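Local coordinates for protein transcriptional regulator (PDB 4IVN) that probably represses transcription of genes for sialic acid catabolism and binds the sugar phosphate N-acetylmannosamine 6-phosphate in its sugar isomerase (SIS) domain, at residues Glu160-Ser168 and Glu189-Ala197; Glu221-Glu229 and Ala238-Leu246. All coordinates share one frame; numbering follows the deposited sequence.

Interaction 1 of 2, residues Glu160-Ser168 and Glu189-Ala197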
loop_
_atom_site.group_PDB
_atom_site.type_symbol
_atom_site.label_atom_id
_atom_site.label_comp_id
_atom_site.label_asym_id
_atom_site.label_seq_id
_atom_site.Cartn_x
_atom_site.Cartn_y
_atom_site.Cartn_z
ATOM N N GLU A 160 -7.533 11.991 -3.427
ATOM C CA GLU A 160 -8.059 12.104 -1.979
ATOM C C GLU A 160 -8.701 13.474 -1.657
ATOM O O GLU A 160 -9.280 13.655 -0.454
ATOM C CB GLU A 160 -7.029 11.759 -0.852
ATOM C CG GLU A 160 -6.314 10.465 -1.130
ATOM C CD GLU A 160 -5.222 10.628 -2.135
ATOM O OE1 GLU A 160 -4.995 11.766 -2.604
ATOM O OE2 GLU A 160 -4.570 9.616 -2.431
ATOM N N ASP A 161 -8.575 14.417 -2.646
ATOM C CA ASP A 161 -9.450 15.616 -2.534
ATOM C C ASP A 161 -10.899 15.233 -2.928
ATOM O O ASP A 161 -11.177 15.071 -4.132
ATOM C CB ASP A 161 -8.950 16.835 -3.310
ATOM C CG ASP A 161 -9.784 18.091 -2.978
ATOM O OD1 ASP A 161 -9.337 19.326 -3.021
ATOM O OD2 ASP A 161 -10.989 17.848 -2.612
ATOM N N THR A 162 -11.770 15.092 -1.967
ATOM C CA THR A 162 -13.144 14.526 -2.196
ATOM C C THR A 162 -14.057 15.572 -2.806
ATOM O O THR A 162 -15.085 15.220 -3.374
ATOM C CB THR A 162 -13.737 13.929 -0.928
ATOM O OG1 THR A 162 -13.498 14.848 0.119
ATOM C CG2 THR A 162 -12.981 12.616 -0.523
ATOM N N HIS A 163 -13.653 16.832 -2.736
ATOM C CA HIS A 163 -14.295 17.937 -3.482
ATOM C C HIS A 163 -14.052 17.801 -4.932
ATOM O O HIS A 163 -15.017 17.794 -5.726
ATOM C CB HIS A 163 -13.805 19.273 -2.947
ATOM C CG HIS A 163 -14.400 19.581 -1.601
ATOM N ND1 HIS A 163 -15.209 20.651 -1.388
ATOM C CD2 HIS A 163 -14.293 18.892 -0.382
ATOM C CE1 HIS A 163 -15.578 20.685 -0.061
ATOM N NE2 HIS A 163 -15.038 19.572 0.544
ATOM N N LEU A 164 -12.776 17.573 -5.304
ATOM C CA LEU A 164 -12.430 17.374 -6.712
ATOM C C LEU A 164 -13.077 16.082 -7.225
ATOM O O LEU A 164 -13.597 16.044 -8.382
ATOM C CB LEU A 164 -10.926 17.314 -6.906
ATOM C CG LEU A 164 -10.185 18.671 -6.884
ATOM C CD1 LEU A 164 -8.696 18.449 -7.222
ATOM C CD2 LEU A 164 -10.770 19.639 -7.901
ATOM N N ALA A 165 -13.023 15.055 -6.383
ATOM C CA ALA A 165 -13.567 13.724 -6.807
ATOM C C ALA A 165 -15.099 13.917 -7.066
ATOM O O ALA A 165 -15.653 13.411 -8.079
ATOM C CB ALA A 165 -13.383 12.702 -5.678
ATOM N N ALA A 166 -15.775 14.625 -6.151
ATOM C CA ALA A 166 -17.245 14.966 -6.402
ATOM C C ALA A 166 -17.436 15.720 -7.721
ATOM O O ALA A 166 -18.385 15.405 -8.481
ATOM C CB ALA A 166 -17.899 15.731 -5.273
ATOM N N MET A 167 -16.635 16.772 -7.973
ATOM C CA MET A 167 -16.790 17.520 -9.203
ATOM C C MET A 167 -16.566 16.680 -10.455
ATOM O O MET A 167 -17.425 16.724 -11.387
ATOM C CB MET A 167 -15.939 18.820 -9.199
ATOM C CG MET A 167 -16.323 19.698 -7.984
ATOM S SD MET A 167 -15.207 21.099 -8.200
ATOM C CE MET A 167 -15.986 22.225 -7.032
ATOM N N SER A 168 -15.509 15.846 -10.473
ATOM C CA SER A 168 -15.302 14.927 -11.644
ATOM C C SER A 168 -16.410 13.920 -11.831
ATOM O O SER A 168 -16.894 13.711 -12.940
ATOM C CB SER A 168 -13.967 14.124 -11.550
ATOM O OG SER A 168 -13.020 14.983 -12.093
ATOM N N GLU A 189 -17.680 11.649 2.560
ATOM C CA GLU A 189 -17.356 12.326 1.316
ATOM C C GLU A 189 -16.959 11.304 0.223
ATOM O O GLU A 189 -17.178 11.505 -0.993
ATOM C CB GLU A 189 -16.324 13.492 1.509
ATOM C CG GLU A 189 -16.977 14.588 2.342
ATOM C CD GLU A 189 -16.238 15.922 2.384
ATOM O OE1 GLU A 189 -16.667 16.863 3.072
ATOM O OE2 GLU A 189 -15.207 16.079 1.728
ATOM N N VAL A 190 -16.482 10.143 0.645
ATOM C CA VAL A 190 -16.181 9.116 -0.371
ATOM C C VAL A 190 -17.490 8.624 -0.977
ATOM O O VAL A 190 -17.576 8.525 -2.214
ATOM C CB VAL A 190 -15.392 7.948 0.242
ATOM C CG1 VAL A 190 -15.270 6.783 -0.723
ATOM C CG2 VAL A 190 -13.976 8.489 0.537
ATOM N N ILE A 191 -18.460 8.220 -0.138
ATOM C CA ILE A 191 -19.827 7.771 -0.592
ATOM C C ILE A 191 -20.484 8.780 -1.476
ATOM O O ILE A 191 -21.137 8.422 -2.447
ATOM C CB ILE A 191 -20.796 7.692 0.623
ATOM C CG1 ILE A 191 -20.455 6.511 1.503
ATOM C CG2 ILE A 191 -22.281 7.617 0.214
ATOM C CD1 ILE A 191 -21.432 6.610 2.715
ATOM N N HIS A 192 -20.333 10.072 -1.117
ATOM C CA HIS A 192 -21.021 11.120 -1.828
ATOM C C HIS A 192 -20.486 11.217 -3.261
ATOM O O HIS A 192 -21.253 11.278 -4.246
ATOM C CB HIS A 192 -20.878 12.438 -1.073
ATOM C CG HIS A 192 -21.469 13.596 -1.822
ATOM N ND1 HIS A 192 -22.841 13.739 -2.018
ATOM C CD2 HIS A 192 -20.856 14.689 -2.466
ATOM C CE1 HIS A 192 -23.063 14.829 -2.753
ATOM N NE2 HIS A 192 -21.837 15.413 -3.018
ATOM N N ALA A 193 -19.167 11.192 -3.405
ATOM C CA ALA A 193 -18.588 11.236 -4.706
ATOM C C ALA A 193 -18.948 9.939 -5.468
ATOM O O ALA A 193 -19.392 10.019 -6.659
ATOM C CB ALA A 193 -17.039 11.481 -4.621
ATOM N N ALA A 194 -18.867 8.762 -4.836
ATOM C CA ALA A 194 -19.182 7.544 -5.607
ATOM C C ALA A 194 -20.635 7.596 -6.080
ATOM O O ALA A 194 -20.978 7.222 -7.233
ATOM C CB ALA A 194 -18.939 6.246 -4.791
ATOM N N GLY A 195 -21.499 8.065 -5.183
ATOM C CA GLY A 195 -22.957 8.260 -5.405
ATOM C C GLY A 195 -23.284 9.155 -6.577
ATOM O O GLY A 195 -24.240 8.902 -7.344
ATOM N N LEU A 196 -22.478 10.188 -6.797
ATOM C CA LEU A 196 -22.697 11.037 -7.983
ATOM C C LEU A 196 -22.516 10.341 -9.358
ATOM O O LEU A 196 -23.344 10.587 -10.299
ATOM C CB LEU A 196 -21.765 12.232 -7.923
ATOM C CG LEU A 196 -22.245 13.222 -6.785
ATOM C CD1 LEU A 196 -21.035 14.152 -6.429
ATOM C CD2 LEU A 196 -23.529 13.992 -7.192
ATOM N N ALA A 197 -21.485 9.501 -9.477
ATOM C CA ALA A 197 -21.249 8.705 -10.668
ATOM C C ALA A 197 -22.352 7.642 -10.788
ATOM O O ALA A 197 -22.961 7.471 -11.850
ATOM C CB ALA A 197 -19.892 8.016 -10.588
HETATM O O HOH W 1 -17.494 14.235 -2.111
#
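Thr162 and Glu189 join the N-terminal ends of two side-by-side helices, 162-170 and 188-199, in the alpha-beta-alpha sandwich of the SIS domain. The segments run almost parallel, 12° between their directions, with axes approaching to 8.3 Å, a spacing that suits alanine. The hydroxyl of Thr162 donates to the carboxylate, OG1 to Glu189 OE2 at 2.7 Å, and meets the anti lone pair, the one facing away from OE1. The two side chains cross at about a right angle: Glu189, extended beyond CG, carries its carboxylate past the hydroxyl, while its CB packs against Thr162 CB. With chi1 at 45°, OG1 of Thr162 lies between its backbone N and carbonyl carbon, leaving CG2 beside the backbone N, within van der Waals range of Glu189 CB. The His163 ring lies obliquely beside the same carboxylate, the two planes 64° apart. One turn on, Ala193 presents its methyl to the backbone of Ala165 and Ala166, its CB 4.0 Å from Ala165 CB; alanine methyls at these positions let the two backbones come close, with the CA atoms of Ala166 and Ala193 4.3 Å apart. Underneath, Ala165, Val190 and Ala193 all rest on Ile133 of strand 129-133, so the pair of helices sits on one face of the sheet. At the outer side Leu196 brings its CD1 branch alongside Ala166, 3.7 Å from Ala166 CB. Asp161 caps helix 162-170, its OD2 accepting from His163 N and Leu164 N. Between the helices a water donates to both backbones, 2.9 Å from Thr162 O and 3.0 Å from Glu189 O.

Interaction 2 of 2, residues Glu221-Glu229 and Ala238-Leu246; sequences EMLVAARPE and ASKVGALLL
This is a buried packing of an edge strand and the loop after it against a long helix: strand 221-224, outermost in the parallel sheet of this chain, leads into residues 225-229, which run along helix 237-257. At the strand end the contact is apolar. Leu246 CD1 lies 3.7 Å from Leu223 CB and also near Ala225 CB, while its other branch, CD2, approaches Val224 O. Farther along, Ala225 turns its methyl onto the helix backbone at Gly242, with CB 3.4 Å from Ala243 N; Gly242, with no side chain, leaves its backbone open to this methyl. The loop is then held by polar groups. Ser239 OG donates to Arg227 O at 2.7 Å, the donor tilted 23° from the carbonyl plane, which ties a small helix side chain to the loop backbone. Arg227 lays its CG near Ala238 O, then bends at chi2 and chi3 and carries its guanidinium off to Asp107 and Ser104. A water sits within hydrogen-bonding distance of Ala226 O and Ala238 O, bridging the two backbones. Glu229, extended beyond CG, crosses Lys240 at about a right angle and forms a salt bridge, OE2 to NZ 3.4 Å; a second water links OE1 to NZ. Glu229 OE2 also accepts from Gly235 N, and Lys240 NZ is hydrogen-bonded to Ser183 OG, a pocket residue, so the ion pair is fixed at both ends. A strand C-terminus, loop and helix of this kind border the sugar-phosphate site of SIS domains, here occupied by N-acetylmannosamine 6-phosphate.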
loop_
_atom_site.group_PDB
_atom_site.type_symbol
_atom_site.label_atom_id
_atom_site.label_comp_id
_atom_site.label_asym_id
_atom_site.label_seq_id
_atom_site.Cartn_x
_atom_site.Cartn_y
_atom_site.Cartn_z
ATOM N N GLU A 221 -20.501 -3.139 -8.954
ATOM C CA GLU A 221 -19.855 -4.360 -8.548
ATOM C C GLU A 221 -19.110 -4.145 -7.215
ATOM O O GLU A 221 -18.791 -2.999 -6.882
ATOM C CB GLU A 221 -18.768 -4.755 -9.576
ATOM C CG GLU A 221 -19.202 -4.782 -11.067
ATOM C CD GLU A 221 -20.077 -5.984 -11.519
ATOM O OE1 GLU A 221 -20.328 -6.900 -10.674
ATOM O OE2 GLU A 221 -20.485 -6.017 -12.762
ATOM N N MET A 222 -18.751 -5.210 -6.501
ATOM C CA MET A 222 -17.969 -5.030 -5.268
ATOM C C MET A 222 -16.933 -6.144 -5.188
ATOM O O MET A 222 -17.226 -7.257 -5.558
ATOM C CB MET A 222 -18.859 -5.255 -4.031
ATOM C CG MET A 222 -19.516 -4.025 -3.436
ATOM S SD MET A 222 -19.451 -4.055 -1.601
ATOM C CE MET A 222 -19.829 -2.327 -1.273
ATOM N N LEU A 223 -15.752 -5.854 -4.676
ATOM C CA LEU A 223 -14.810 -6.942 -4.328
ATOM C C LEU A 223 -14.590 -6.686 -2.849
ATOM O O LEU A 223 -14.488 -5.556 -2.466
ATOM C CB LEU A 223 -13.511 -6.850 -5.105
ATOM C CG LEU A 223 -13.551 -7.236 -6.585
ATOM C CD1 LEU A 223 -12.155 -7.294 -7.172
ATOM C CD2 LEU A 223 -14.306 -8.549 -6.820
ATOM N N VAL A 224 -14.635 -7.743 -2.050
ATOM C CA VAL A 224 -14.593 -7.657 -0.598
ATOM C C VAL A 224 -13.365 -8.343 -0.059
ATOM O O VAL A 224 -13.183 -9.513 -0.255
ATOM C CB VAL A 224 -15.895 -8.277 -0.014
ATOM C CG1 VAL A 224 -15.819 -8.397 1.529
ATOM C CG2 VAL A 224 -17.090 -7.437 -0.496
ATOM N N ALA A 225 -12.518 -7.621 0.640
ATOM C CA ALA A 225 -11.314 -8.212 1.295
ATOM C C ALA A 225 -11.702 -8.646 2.724
ATOM O O ALA A 225 -12.653 -8.066 3.306
ATOM C CB ALA A 225 -10.218 -7.068 1.347
ATOM N N ALA A 226 -10.966 -9.602 3.317
ATOM C CA ALA A 226 -11.177 -10.039 4.666
ATOM C C ALA A 226 -10.784 -8.995 5.678
ATOM O O ALA A 226 -10.204 -7.959 5.348
ATOM C CB ALA A 226 -10.433 -11.361 4.931
ATOM N N ARG A 227 -11.158 -9.237 6.926
ATOM C CA ARG A 227 -10.885 -8.310 8.078
ATOM C C ARG A 227 -11.545 -6.949 7.980
ATOM O O ARG A 227 -10.848 -5.968 7.731
ATOM C CB ARG A 227 -9.403 -8.020 8.255
ATOM C CG ARG A 227 -8.583 -9.265 8.110
ATOM C CD ARG A 227 -8.088 -9.779 9.466
ATOM N NE ARG A 227 -8.875 -10.952 9.844
ATOM C CZ ARG A 227 -8.841 -12.163 9.249
ATOM N NH1 ARG A 227 -8.060 -12.458 8.224
ATOM N NH2 ARG A 227 -9.624 -13.112 9.713
ATOM N N PRO A 228 -12.849 -6.871 8.356
ATOM C CA PRO A 228 -13.569 -5.610 8.465
ATOM C C PRO A 228 -12.836 -4.721 9.448
ATOM O O PRO A 228 -12.343 -5.182 10.478
ATOM C CB PRO A 228 -14.874 -6.030 9.134
ATOM C CG PRO A 228 -15.079 -7.455 8.842
ATOM C CD PRO A 228 -13.719 -8.046 8.614
ATOM N N GLU A 229 -12.792 -3.421 9.197
ATOM C CA GLU A 229 -12.146 -2.532 10.198
ATOM C C GLU A 229 -13.121 -2.156 11.292
ATOM O O GLU A 229 -14.308 -2.139 11.038
ATOM C CB GLU A 229 -11.684 -1.225 9.471
ATOM C CG GLU A 229 -10.540 -1.598 8.555
ATOM C CD GLU A 229 -9.802 -0.431 8.031
ATOM O OE1 GLU A 229 -10.387 0.678 7.933
ATOM O OE2 GLU A 229 -8.642 -0.613 7.646
ATOM N N ALA A 238 -3.441 -5.954 8.231
ATOM C CA ALA A 238 -4.155 -7.136 7.844
ATOM C C ALA A 238 -5.455 -6.786 7.018
ATOM O O ALA A 238 -5.837 -7.548 6.117
ATOM C CB ALA A 238 -4.429 -8.045 9.060
ATOM N N SER A 239 -6.051 -5.618 7.248
ATOM C CA SER A 239 -7.180 -5.169 6.422
ATOM C C SER A 239 -6.729 -4.623 5.051
ATOM O O SER A 239 -7.344 -4.937 4.014
ATOM C CB SER A 239 -7.968 -4.100 7.135
ATOM O OG SER A 239 -8.518 -4.709 8.280
ATOM N N LYS A 240 -5.643 -3.880 5.033
ATOM C CA LYS A 240 -5.182 -3.289 3.800
ATOM C C LYS A 240 -4.528 -4.336 2.883
ATOM O O LYS A 240 -4.572 -4.209 1.668
ATOM C CB LYS A 240 -4.160 -2.179 4.088
ATOM C CG LYS A 240 -4.695 -0.970 4.906
ATOM C CD LYS A 240 -5.918 -0.238 4.250
ATOM C CE LYS A 240 -7.240 -0.614 4.903
ATOM N NZ LYS A 240 -8.382 0.294 4.396
ATOM N N VAL A 241 -3.926 -5.363 3.464
ATOM C CA VAL A 241 -3.204 -6.307 2.639
ATOM C C VAL A 241 -4.201 -7.052 1.763
ATOM O O VAL A 241 -3.933 -7.320 0.597
ATOM C CB VAL A 241 -2.255 -7.220 3.451
ATOM C CG1 VAL A 241 -3.028 -8.356 4.101
ATOM C CG2 VAL A 241 -1.180 -7.790 2.509
ATOM N N GLY A 242 -5.382 -7.354 2.269
ATOM C CA GLY A 242 -6.322 -8.023 1.380
ATOM C C GLY A 242 -6.912 -7.119 0.316
ATOM O O GLY A 242 -7.233 -7.595 -0.783
ATOM N N ALA A 243 -7.088 -5.824 0.660
ATOM C CA ALA A 243 -7.586 -4.783 -0.333
ATOM C C ALA A 243 -6.546 -4.666 -1.471
ATOM O O ALA A 243 -6.894 -4.711 -2.677
ATOM C CB ALA A 243 -7.864 -3.448 0.337
ATOM N N LEU A 244 -5.260 -4.679 -1.100
ATOM C CA LEU A 244 -4.216 -4.671 -2.136
ATOM C C LEU A 244 -4.155 -5.932 -2.980
ATOM O O LEU A 244 -3.923 -5.819 -4.179
ATOM C CB LEU A 244 -2.834 -4.380 -1.508
ATOM C CG LEU A 244 -2.691 -3.027 -0.854
ATOM C CD1 LEU A 244 -1.439 -3.052 0.124
ATOM C CD2 LEU A 244 -2.658 -1.826 -1.843
ATOM N N LEU A 245 -4.302 -7.127 -2.371
ATOM C CA LEU A 245 -4.451 -8.365 -3.129
ATOM C C LEU A 245 -5.601 -8.298 -4.192
ATOM O O LEU A 245 -5.406 -8.679 -5.337
ATOM C CB LEU A 245 -4.739 -9.505 -2.183
ATOM C CG LEU A 245 -5.031 -10.865 -2.839
ATOM C CD1 LEU A 245 -3.796 -11.390 -3.537
ATOM C CD2 LEU A 245 -5.504 -11.888 -1.801
ATOM N N LEU A 246 -6.768 -7.801 -3.807
ATOM C CA LEU A 246 -7.842 -7.509 -4.810
ATOM C C LEU A 246 -7.351 -6.680 -5.982
ATOM O O LEU A 246 -7.706 -7.008 -7.142
ATOM C CB LEU A 246 -9.044 -6.732 -4.214
ATOM C CG LEU A 246 -9.769 -7.249 -2.973
ATOM C CD1 LEU A 246 -10.874 -6.236 -2.593
ATOM C CD2 LEU A 246 -10.289 -8.672 -3.106
HETATM O O HOH W 2 -7.578 -8.226 4.286
HETATM O O HOH W 3 -9.349 2.444 5.901
#

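Overall arrangement
Both contacts belong to the same SIS domain and follow one another along the chain, their centres 21 Å apart and their nearest atoms about 9 Å apart without touching. Interaction 1 joins two helices on one face of the parallel sheet, whereas interaction 2 ties the edge strand 221-224 and its loop to helix 237-257. Bound N-acetylmannosamine 6-phosphate lies near each: about 5 Å from the side chain of Val190 in interaction 1 and about 4 Å from that of Lys240 in interaction 2. Both pairs of segments also pack on the second subunit, Ile191 on Ala277 of that subunit and Val241 on Val241 of that subunit.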